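Local structure of LEOA (Escherichia coli, 4AUR) at residues A[75-80]-A[236-241]; A[333-338]-A[371-376]; A[347-352]-A[477-482]. The protein probably binds and hydrolyses GTP as a bacterial dynamin, linked to heat-labile (LT) toxin in enterotoxigenic strains. One frame throughout, in Å; residues are numbered along the deposited sequence.

Interaction 1: residues A[75-80]-A[236-241]; sequences GKVMDD and YWFTKP
Phe238 reaches across to the loop that follows helix 66-74 and brings its ring under the carbonyl of Gly75, with the CE2 corner against Val77. Its CB leads toward that loop, and the first torsion carries CG beside the backbone N (chi1 -66°), which puts the CE2 corner next to Gly75 and Val77. The close part is small. Gly75 O stands over one face, displaced toward the rim, with 3.3 Å between Gly75 O and Phe238 CE2. The same corner of the ring meets Val77 N near the ring plane, at 3.5 Å from Phe238 CE2 to Val77 N, and the methyl Val77 CG2 comes to 3.7 Å from Phe238 CE2. Val77 also touches Leu234 and Thr235 of helix 234-237.

Beyond this corner the contact thins out. Lys76, partly exposed and scarcely covered, directs its CB away and gives its ammonium group to Gly99 O, and none of the touching residues is buried. The two segments bury only 131 Å² together. With one ring, one methyl and two backbone atoms doing the work, the chemistry implies a shallow surface contact that rests on van der Waals packing and lacks directional polar bonds between the two segments.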
# COMPACT_ATOMS: atom_id res chain seq x y z
N GLY A 75 -36.59 29.21 -23.68
CA GLY A 75 -36.80 29.30 -25.12
C GLY A 75 -38.19 29.77 -25.53
O GLY A 75 -38.36 30.24 -26.64
N LYS A 76 -39.18 29.64 -24.64
CA LYS A 76 -40.57 29.90 -25.01
C LYS A 76 -41.19 31.01 -24.18
O LYS A 76 -40.96 31.10 -22.98
CB LYS A 76 -41.40 28.63 -24.86
CG LYS A 76 -41.13 27.57 -25.93
CD LYS A 76 -42.41 27.07 -26.57
CE LYS A 76 -43.21 26.15 -25.66
NZ LYS A 76 -42.58 24.80 -25.56
N VAL A 77 -41.99 31.85 -24.84
CA VAL A 77 -42.78 32.87 -24.15
C VAL A 77 -43.64 32.18 -23.12
O VAL A 77 -44.07 31.06 -23.34
CB VAL A 77 -43.68 33.66 -25.13
CG1 VAL A 77 -44.79 34.42 -24.41
CG2 VAL A 77 -42.85 34.62 -25.96
N MSE A 78 -43.90 32.88 -22.02
CA MSE A 78 -44.56 32.30 -20.85
C MSE A 78 -45.86 31.60 -21.12
O MSE A 78 -46.12 30.57 -20.52
CB MSE A 78 -44.78 33.38 -19.79
CG MSE A 78 -44.93 32.76 -18.39
SE MSE A 78 -43.22 32.55 -17.40
CE MSE A 78 -43.86 33.74 -15.97
N ASP A 79 -46.69 32.14 -22.00
CA ASP A 79 -48.02 31.54 -22.23
C ASP A 79 -48.03 30.29 -23.10
O ASP A 79 -48.94 29.46 -22.98
CB ASP A 79 -49.02 32.59 -22.76
CG ASP A 79 -49.91 33.17 -21.66
OD1 ASP A 79 -50.51 32.37 -20.88
OD2 ASP A 79 -50.02 34.41 -21.57
N ASP A 80 -47.03 30.15 -23.98
CA ASP A 80 -46.86 28.95 -24.82
C ASP A 80 -46.57 27.69 -24.00
O ASP A 80 -46.85 26.57 -24.44
CB ASP A 80 -45.73 29.14 -25.82
CG ASP A 80 -46.06 30.13 -26.88
OD1 ASP A 80 -47.22 30.58 -26.92
OD2 ASP A 80 -45.17 30.45 -27.68
N TYR A 236 -41.56 38.78 -30.50
CA TYR A 236 -40.86 39.32 -31.66
C TYR A 236 -39.44 38.78 -31.79
O TYR A 236 -39.06 38.31 -32.87
CB TYR A 236 -40.87 40.85 -31.61
CG TYR A 236 -39.81 41.54 -32.46
CD1 TYR A 236 -39.85 41.50 -33.86
CD2 TYR A 236 -38.79 42.27 -31.86
CE1 TYR A 236 -38.89 42.14 -34.62
CE2 TYR A 236 -37.83 42.91 -32.61
CZ TYR A 236 -37.88 42.85 -33.99
OH TYR A 236 -36.91 43.51 -34.71
N TRP A 237 -38.65 38.85 -30.72
CA TRP A 237 -37.22 38.49 -30.81
C TRP A 237 -36.96 36.99 -31.11
O TRP A 237 -35.93 36.63 -31.71
CB TRP A 237 -36.47 38.91 -29.55
CG TRP A 237 -36.10 40.39 -29.48
CD1 TRP A 237 -36.61 41.32 -28.61
CD2 TRP A 237 -35.14 41.10 -30.28
NE1 TRP A 237 -36.02 42.54 -28.82
CE2 TRP A 237 -35.12 42.44 -29.84
CE3 TRP A 237 -34.30 40.73 -31.34
CZ2 TRP A 237 -34.30 43.41 -30.41
CZ3 TRP A 237 -33.48 41.70 -31.91
CH2 TRP A 237 -33.49 43.03 -31.45
N PHE A 238 -37.89 36.12 -30.74
CA PHE A 238 -37.76 34.71 -31.11
C PHE A 238 -37.90 34.50 -32.61
O PHE A 238 -37.35 33.54 -33.16
CB PHE A 238 -38.76 33.82 -30.36
CG PHE A 238 -38.53 33.76 -28.86
CD1 PHE A 238 -37.27 33.98 -28.32
CD2 PHE A 238 -39.57 33.47 -28.00
CE1 PHE A 238 -37.07 33.92 -26.95
CE2 PHE A 238 -39.37 33.40 -26.64
CZ PHE A 238 -38.12 33.63 -26.11
N THR A 239 -38.61 35.40 -33.28
CA THR A 239 -38.72 35.34 -34.73
C THR A 239 -37.36 35.55 -35.38
O THR A 239 -37.16 35.07 -36.49
CB THR A 239 -39.70 36.38 -35.32
OG1 THR A 239 -39.12 37.69 -35.27
CG2 THR A 239 -41.05 36.36 -34.56
N LYS A 240 -36.45 36.23 -34.68
CA LYS A 240 -35.09 36.52 -35.21
C LYS A 240 -33.96 35.87 -34.39
O LYS A 240 -33.00 36.54 -34.02
CB LYS A 240 -34.88 38.03 -35.30
CG LYS A 240 -36.04 38.77 -35.97
CD LYS A 240 -35.59 40.03 -36.69
CE LYS A 240 -35.02 41.04 -35.71
NZ LYS A 240 -34.61 42.32 -36.36
N PRO A 241 -34.05 34.53 -34.17
CA PRO A 241 -33.36 33.83 -33.08
C PRO A 241 -31.87 34.05 -33.01
O PRO A 241 -31.31 34.02 -31.92
CB PRO A 241 -33.66 32.35 -33.36
CG PRO A 241 -33.95 32.28 -34.82
CD PRO A 241 -34.66 33.58 -35.12

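Interaction 2: residues A[333-338]-A[371-376]; sequences NLMEKQ and HLRIKQ
Met335, Arg373 and Ile374 make this contact, and Met335, deposited as selenomethionine, gives up the largest share of surface, 85 Å². It leaves helix 275-343 with its CB directed at helix 368-408. CG stands opposite the backbone N (chi1 -153°) and the next bond is extended as well, so the chain crosses the gap nearly straight before its terminal methyl turns aside at chi3.

Arg373, with 51 Å² buried, approaches from the other helix. Its CG sits between backbone N and carbonyl carbon (chi1 63°), and a bend at chi3 turns the flat face of the guanidinium to Met335; the two side chains slide past one another in opposite directions. Met335 CG lies over that face, offset toward the rim, with Met335 CG 3.6 Å from Arg373 NH1. The selenium stands on the same face, almost directly over CZ, 4.0 Å from Met335 SE to Arg373 CZ. The in-plane N-H directions are thereby left clear of Met335.

Ile374, buried, contributes 19 Å² and a looser touch, 4.3 Å from Met335 SE to Ile374 CG1. Its other neighbours include Pro510 of helix 489-518, the helix to which Glu336 also turns, bonding Tyr515 OH. That third helix makes the site part of a helical bundle within the dynamin-like helical domain.

The chemistry is that of a flexible chain laid on the flat face of a cationic group: it packs the arginine without competing for its donors, which is consistent with mainly dispersion contact between these two segments.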
# COMPACT_ATOMS: atom_id res chain seq x y z
N ASN A 333 45.15 -36.73 3.45
CA ASN A 333 45.60 -37.82 2.62
C ASN A 333 47.07 -37.64 2.20
O ASN A 333 47.84 -38.59 2.19
CB ASN A 333 44.69 -37.97 1.39
CG ASN A 333 44.59 -39.41 0.90
OD1 ASN A 333 44.28 -40.35 1.67
ND2 ASN A 333 44.83 -39.60 -0.39
N LEU A 334 47.48 -36.42 1.88
CA LEU A 334 48.89 -36.14 1.68
C LEU A 334 49.72 -36.45 2.92
O LEU A 334 50.77 -37.06 2.86
CB LEU A 334 49.12 -34.69 1.28
CG LEU A 334 48.90 -34.42 -0.19
CD1 LEU A 334 48.69 -32.93 -0.43
CD2 LEU A 334 50.07 -34.95 -1.02
N MSE A 335 49.23 -36.01 4.07
CA MSE A 335 49.98 -36.16 5.28
C MSE A 335 50.29 -37.59 5.50
O MSE A 335 51.40 -37.91 5.83
CB MSE A 335 49.15 -35.61 6.41
CG MSE A 335 50.05 -35.14 7.54
SE MSE A 335 48.83 -34.61 8.97
CE MSE A 335 48.26 -32.91 8.15
N GLU A 336 49.31 -38.45 5.26
CA GLU A 336 49.45 -39.89 5.45
C GLU A 336 50.30 -40.52 4.36
O GLU A 336 51.06 -41.41 4.66
CB GLU A 336 48.07 -40.56 5.49
CG GLU A 336 48.05 -41.99 6.02
CD GLU A 336 46.69 -42.69 5.87
OE1 GLU A 336 45.79 -42.15 5.19
OE2 GLU A 336 46.51 -43.78 6.45
N LYS A 337 50.16 -40.09 3.12
CA LYS A 337 50.99 -40.63 2.05
C LYS A 337 52.46 -40.27 2.32
O LYS A 337 53.37 -41.10 2.09
CB LYS A 337 50.54 -40.11 0.67
CG LYS A 337 51.60 -40.23 -0.43
CD LYS A 337 51.25 -39.46 -1.72
CE LYS A 337 52.49 -39.20 -2.58
NZ LYS A 337 52.18 -38.62 -3.93
N GLN A 338 52.67 -39.05 2.81
CA GLN A 338 53.98 -38.51 3.05
C GLN A 338 54.69 -39.33 4.13
O GLN A 338 55.77 -39.86 3.88
CB GLN A 338 53.90 -37.03 3.43
CG GLN A 338 55.16 -36.44 4.07
CD GLN A 338 56.40 -36.55 3.20
OE1 GLN A 338 57.45 -37.03 3.66
NE2 GLN A 338 56.30 -36.12 1.94
N HIS A 371 49.23 -36.71 16.38
CA HIS A 371 47.92 -36.35 16.86
C HIS A 371 47.69 -34.83 16.81
O HIS A 371 46.74 -34.33 16.23
CB HIS A 371 47.75 -36.91 18.26
CG HIS A 371 46.66 -36.26 19.04
ND1 HIS A 371 45.33 -36.55 18.83
CD2 HIS A 371 46.70 -35.36 20.04
CE1 HIS A 371 44.60 -35.84 19.67
NE2 HIS A 371 45.40 -35.11 20.41
N LEU A 372 48.61 -34.09 17.39
CA LEU A 372 48.51 -32.65 17.38
C LEU A 372 48.45 -32.11 15.99
O LEU A 372 47.86 -31.07 15.80
CB LEU A 372 49.71 -32.00 18.03
CG LEU A 372 49.88 -32.24 19.50
CD1 LEU A 372 50.98 -31.32 19.97
CD2 LEU A 372 48.58 -32.00 20.24
N ARG A 373 49.12 -32.74 15.03
CA ARG A 373 49.08 -32.14 13.70
C ARG A 373 47.82 -32.50 12.93
O ARG A 373 47.24 -31.66 12.28
CB ARG A 373 50.38 -32.30 12.90
CG ARG A 373 50.82 -33.68 12.56
CD ARG A 373 52.22 -33.64 11.96
NE ARG A 373 52.23 -32.89 10.71
CZ ARG A 373 52.63 -33.35 9.53
NH1 ARG A 373 53.11 -34.58 9.37
NH2 ARG A 373 52.57 -32.53 8.48
N ILE A 374 47.34 -33.72 13.06
CA ILE A 374 46.00 -34.03 12.61
C ILE A 374 44.97 -33.11 13.29
O ILE A 374 44.06 -32.58 12.64
CB ILE A 374 45.66 -35.48 12.92
CG1 ILE A 374 46.52 -36.40 12.07
CG2 ILE A 374 44.16 -35.75 12.73
CD1 ILE A 374 46.25 -37.88 12.29
N LYS A 375 45.09 -32.95 14.59
CA LYS A 375 44.08 -32.19 15.33
C LYS A 375 43.96 -30.76 14.86
O LYS A 375 42.89 -30.20 14.81
CB LYS A 375 44.42 -32.20 16.81
CG LYS A 375 43.71 -31.10 17.53
CD LYS A 375 43.34 -31.45 18.93
CE LYS A 375 42.76 -30.21 19.59
NZ LYS A 375 41.52 -30.61 20.29
N GLN A 376 45.08 -30.17 14.51
CA GLN A 376 45.16 -28.79 14.12
C GLN A 376 44.53 -28.60 12.72
O GLN A 376 44.01 -27.54 12.40
CB GLN A 376 46.64 -28.44 14.16
CG GLN A 376 47.03 -27.02 13.83
CD GLN A 376 48.15 -27.01 12.80
OE1 GLN A 376 48.00 -26.43 11.71
NE2 GLN A 376 49.26 -27.71 13.12

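Interaction 3: residues A[347-352]-A[477-482]; sequences DLDDIR and FTIGSD
Ile479 points its side chain into the turn around Leu348 and Asp349, ahead of helix 351-359. Its CG1 lies beside the backbone N (chi1 -57°) and the chain is then extended at chi2, which pushes CD1 furthest forward. Ile479 CD1 is 3.6 Å from Leu348 O. Asp349 OD1 comes to 3.4 Å from Ile479 CD1: the CB of Asp349 points to the flank of the contact, and a first torsion of -72° brings OD1 against the methyl. The Leu348 side chain adds a looser touch, Leu348 CB to Ile479 CD1 at 4.4 Å, and both Leu348 and Ile479 also rest on Trp469.

At the other end Arg352 and Phe477 meet. Arg352 bends at chi2, and its guanidinium plane is nearly parallel to that of the Phe477 ring, 7° apart, but the group is displaced well past the ring and does not stack on it. The nearest approach is to the aliphatic part: Arg352 NH1 is 4.0 Å from Phe477 CB. The polar end of Arg352 is occupied elsewhere. NE forms a salt bridge with Asp356 of the same helix; NH1 is hydrogen-bonded to Ala470 O and Pro472 O, which ties the loop ahead of Phe477 to this helix.

The turn that presents these groups is braced from within. Asp350 N donates to Asp347 O at 2.7 Å, and Asp349 N donates to Asp347 OD1 at 3.1 Å. The second of these bonds defines an Asx turn, here leading into helix 351-359 at the far tip of the dynamin-like helical domain.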
# COMPACT_ATOMS: atom_id res chain seq x y z
N ASP A 347 66.08 -47.88 7.39
CA ASP A 347 66.83 -48.99 8.01
C ASP A 347 66.76 -48.82 9.52
O ASP A 347 66.48 -47.73 9.99
CB ASP A 347 68.28 -49.13 7.44
CG ASP A 347 69.29 -48.08 8.00
OD1 ASP A 347 69.69 -48.15 9.19
OD2 ASP A 347 69.76 -47.21 7.21
N LEU A 348 67.00 -49.88 10.28
CA LEU A 348 66.73 -49.85 11.73
C LEU A 348 67.33 -48.70 12.53
O LEU A 348 66.84 -48.38 13.60
CB LEU A 348 67.17 -51.14 12.40
CG LEU A 348 66.44 -52.42 12.01
CD1 LEU A 348 67.38 -53.34 11.22
CD2 LEU A 348 65.91 -53.12 13.25
N ASP A 349 68.41 -48.10 12.04
CA ASP A 349 69.00 -46.96 12.74
C ASP A 349 68.08 -45.75 12.59
O ASP A 349 67.99 -44.92 13.50
CB ASP A 349 70.40 -46.65 12.18
CG ASP A 349 71.44 -47.69 12.59
OD1 ASP A 349 71.54 -48.01 13.80
OD2 ASP A 349 72.17 -48.18 11.69
N ASP A 350 67.39 -45.69 11.46
CA ASP A 350 66.57 -44.56 11.10
C ASP A 350 65.30 -44.40 11.89
O ASP A 350 64.65 -43.37 11.78
CB ASP A 350 66.15 -44.68 9.65
CG ASP A 350 67.32 -44.63 8.71
OD1 ASP A 350 67.98 -43.57 8.64
OD2 ASP A 350 67.54 -45.65 8.05
N ILE A 351 64.97 -45.41 12.68
CA ILE A 351 63.64 -45.58 13.25
C ILE A 351 63.36 -44.59 14.35
O ILE A 351 62.31 -43.96 14.35
CB ILE A 351 63.47 -47.00 13.86
CG1 ILE A 351 63.55 -48.07 12.78
CG2 ILE A 351 62.13 -47.15 14.52
CD1 ILE A 351 62.41 -48.04 11.78
N ARG A 352 64.28 -44.47 15.29
CA ARG A 352 64.10 -43.59 16.42
C ARG A 352 64.02 -42.17 15.91
O ARG A 352 63.08 -41.46 16.24
CB ARG A 352 65.22 -43.79 17.44
CG ARG A 352 65.32 -42.75 18.54
CD ARG A 352 64.03 -42.53 19.34
NE ARG A 352 64.30 -41.51 20.35
CZ ARG A 352 64.77 -41.73 21.58
NH1 ARG A 352 65.02 -42.96 22.01
NH2 ARG A 352 64.99 -40.71 22.39
N PHE A 477 70.32 -41.67 21.60
CA PHE A 477 70.36 -43.10 21.36
C PHE A 477 70.88 -43.49 19.99
O PHE A 477 70.30 -43.11 18.97
CB PHE A 477 68.97 -43.66 21.53
CG PHE A 477 68.88 -45.13 21.32
CD1 PHE A 477 69.34 -46.01 22.29
CD2 PHE A 477 68.32 -45.64 20.16
CE1 PHE A 477 69.26 -47.38 22.10
CE2 PHE A 477 68.23 -47.01 19.97
CZ PHE A 477 68.70 -47.87 20.94
N THR A 478 71.99 -44.25 19.99
CA THR A 478 72.38 -45.10 18.85
C THR A 478 72.36 -46.57 19.32
O THR A 478 72.50 -46.86 20.51
CB THR A 478 73.79 -44.75 18.30
OG1 THR A 478 74.75 -44.84 19.36
CG2 THR A 478 73.82 -43.33 17.68
N ILE A 479 72.20 -47.48 18.37
CA ILE A 479 72.02 -48.89 18.69
C ILE A 479 73.36 -49.57 19.02
O ILE A 479 74.33 -49.47 18.26
CB ILE A 479 71.34 -49.64 17.53
CG1 ILE A 479 69.99 -48.99 17.19
CG2 ILE A 479 71.18 -51.12 17.87
CD1 ILE A 479 69.33 -49.50 15.92
N GLY A 480 73.39 -50.29 20.14
CA GLY A 480 74.62 -50.93 20.61
C GLY A 480 75.08 -52.12 19.77
O GLY A 480 74.33 -52.66 18.96
N SER A 481 76.35 -52.51 19.98
CA SER A 481 76.92 -53.71 19.36
C SER A 481 76.21 -54.97 19.86
O SER A 481 75.86 -55.84 19.08
CB SER A 481 78.42 -53.81 19.66
OG SER A 481 79.14 -52.77 19.03
N ASP A 482 76.00 -55.04 21.18
CA ASP A 482 75.30 -56.18 21.80
C ASP A 482 73.92 -56.47 21.20
O ASP A 482 73.46 -57.61 21.21
CB ASP A 482 75.14 -55.97 23.31
CG ASP A 482 76.33 -56.49 24.10
OD1 ASP A 482 77.48 -56.34 23.64
OD2 ASP A 482 76.10 -57.05 25.20

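Overall arrangement
From the N terminus, interaction 1 comes first: it joins the loop after helix 66-74 to the region of Phe238, just beyond helix 234-237, closing a loop of 155 residues that holds much of the GTPase sheet. The chain then enters the long helical region. Interaction 2 opens on helix 275-343, interaction 3 opens on the turn into helix 351-359, interaction 2 closes on helix 368-408, and interaction 3 closes just before helix 481-484, so these two cross. Their centres are 26 Å apart and they do not touch. Together they tie neighbouring helices and loops near one end of the molecule, whereas interaction 1 lies on the opposite side of the chain's centre, its centre 118 Å from that of interaction 2.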